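Lysine/ornithine decarboxylase (Selenomonas ruminantium, PDB 5GJO) decarboxylates L-lysine to cadaverine and L-ornithine to putrescine with similar efficiency, using pyridoxal 5'-phosphate as its cofactor. Local coordinates at the interface of chains A and B. Residues are numbered along the deposited sequence; one frame, centred on the assembly and turned at random. Chains: chain A/B, Lysine/ornithine decarboxylase.

The interface of chains A and B. Residues chain A 295, 299, 356-359; chain B 291, 295, 299, 356-359.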
# COMPACT_ATOMS: atom_id res chain seq x y z
N SER A 295 0.48 -2.47 -6.81
CA SER A 295 -0.28 -1.45 -6.07
C SER A 295 -0.59 -0.20 -6.84
O SER A 295 -1.62 0.45 -6.56
CB SER A 295 0.51 -1.03 -4.77
OG SER A 295 1.85 -0.59 -5.13
N TYR A 299 -3.47 2.80 -6.48
CA TYR A 299 -3.13 4.17 -6.14
C TYR A 299 -2.86 5.06 -7.35
O TYR A 299 -2.93 6.27 -7.21
CB TYR A 299 -1.92 4.28 -5.20
CG TYR A 299 -2.16 3.82 -3.82
CD1 TYR A 299 -2.76 4.65 -2.91
CD2 TYR A 299 -1.79 2.56 -3.41
CE1 TYR A 299 -3.03 4.22 -1.65
CE2 TYR A 299 -2.03 2.15 -2.10
CZ TYR A 299 -2.67 2.97 -1.25
OH TYR A 299 -2.88 2.61 0.08
N VAL A 356 7.40 1.60 -4.56
CA VAL A 356 7.25 2.56 -3.47
C VAL A 356 5.97 2.46 -2.75
O VAL A 356 5.89 2.97 -1.64
CB VAL A 356 7.48 4.03 -3.93
CG1 VAL A 356 8.83 4.17 -4.41
CG2 VAL A 356 6.53 4.45 -5.05
N SER A 357 4.92 1.87 -3.34
CA SER A 357 3.66 1.65 -2.60
C SER A 357 3.41 0.18 -2.31
O SER A 357 2.32 -0.24 -1.94
CB SER A 357 2.46 2.34 -3.26
OG SER A 357 2.46 1.96 -4.65
N ALA A 358 4.45 -0.65 -2.42
CA ALA A 358 4.35 -2.06 -1.99
C ALA A 358 4.28 -2.15 -0.46
O ALA A 358 4.76 -1.29 0.24
CB ALA A 358 5.58 -2.85 -2.43
N THR A 359 3.76 -3.25 -0.00
CA THR A 359 3.50 -3.52 1.44
C THR A 359 3.93 -4.93 1.79
O THR A 359 4.18 -5.83 0.92
CB THR A 359 2.00 -3.44 1.79
OG1 THR A 359 1.34 -4.61 1.29
CG2 THR A 359 1.42 -2.27 1.22
N TYR B 291 -1.63 6.48 2.31
CA TYR B 291 -0.46 5.56 2.10
C TYR B 291 0.08 4.90 3.39
O TYR B 291 1.00 4.07 3.36
CB TYR B 291 0.71 6.28 1.38
CG TYR B 291 0.44 6.54 -0.05
CD1 TYR B 291 0.57 5.50 -0.98
CD2 TYR B 291 0.02 7.74 -0.48
CE1 TYR B 291 0.37 5.71 -2.31
CE2 TYR B 291 -0.27 7.96 -1.85
CZ TYR B 291 -0.03 6.92 -2.76
OH TYR B 291 -0.28 7.13 -4.11
N SER B 295 -4.83 3.43 4.45
CA SER B 295 -4.85 2.59 3.27
C SER B 295 -6.05 1.68 3.15
O SER B 295 -6.43 1.31 2.03
CB SER B 295 -3.58 1.73 3.25
OG SER B 295 -3.48 0.93 4.39
N TYR B 299 -7.96 -0.26 -0.04
CA TYR B 299 -7.95 -1.71 -0.18
C TYR B 299 -9.14 -2.43 0.52
O TYR B 299 -9.45 -3.53 0.18
CB TYR B 299 -6.67 -2.31 0.36
CG TYR B 299 -5.51 -2.05 -0.50
CD1 TYR B 299 -5.29 -2.79 -1.63
CD2 TYR B 299 -4.57 -1.13 -0.14
CE1 TYR B 299 -4.16 -2.63 -2.42
CE2 TYR B 299 -3.48 -0.90 -0.97
CZ TYR B 299 -3.26 -1.69 -2.12
OH TYR B 299 -2.11 -1.49 -2.95
N VAL B 356 -1.25 -2.92 8.44
CA VAL B 356 -0.77 -3.99 7.55
C VAL B 356 -0.64 -3.64 6.09
O VAL B 356 0.11 -4.37 5.38
CB VAL B 356 -1.52 -5.33 7.65
CG1 VAL B 356 -1.34 -5.87 9.00
CG2 VAL B 356 -2.99 -5.26 7.35
N SER B 357 -1.36 -2.64 5.62
CA SER B 357 -1.25 -2.21 4.19
C SER B 357 -0.62 -0.81 4.13
O SER B 357 -0.60 -0.15 3.10
CB SER B 357 -2.63 -2.33 3.49
OG SER B 357 -3.62 -1.62 4.20
N ALA B 358 -0.03 -0.34 5.25
CA ALA B 358 0.73 0.93 5.25
C ALA B 358 2.03 0.74 4.45
O ALA B 358 2.57 -0.38 4.31
CB ALA B 358 1.00 1.41 6.68
N THR B 359 2.57 1.84 3.95
CA THR B 359 3.75 1.83 3.11
C THR B 359 4.70 2.94 3.52
O THR B 359 4.31 3.86 4.25
CB THR B 359 3.38 2.23 1.62
OG1 THR B 359 2.96 3.63 1.55
CG2 THR B 359 2.27 1.34 1.07
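The hydroxyls of B:Ser295 and B:Ser357, OG to OG at 2.6 Å, are hydrogen-bonded within their own chain, and A:Ser295 pairs with A:Ser357 likewise. With these hydroxyls paired inside each chain, A:Ser295 offers its CB to the phenol OH of B:Tyr299, and B:Ser295 presents its CB to the phenol OH of A:Tyr299 at 3.4 Å. In this patch the subunits meet by packing, an example of hydroxyls satisfied within each subunit while carbon makes most of the contact across, and aromatic rings carry much of it. A:Tyr299 and B:Tyr291 run past each other in opposite directions, their rings stacked 4.4 Å apart between centroids with planes inclined by 25°; CE1 of B:Tyr291 lies over the rim of the A:Tyr299 ring. The side chain of A:Tyr299 crosses its counterpart B:Tyr299 at about a right angle, CE2 against CE2 at 3.6 Å. An alanine in place of A:Tyr299 would probably open a gap between the subunits and leave B:Tyr291 without its stacking partner. Nearby, the methyls of A:Thr359 and B:Thr359 touch, CG2 to CG2 at 3.7 Å. In B:Thr359 this methyl is anti to the carbonyl carbon, while OG1 (chi1 68°) donates to the B:Tyr291 backbone O at 2.7 Å, tying the methyl's support to the loop that carries the stacked ring. Part of the homodimer interface, the patch joins the subunits about 14 Å from B:Cys324, the likely proton donor of an active site shared between them.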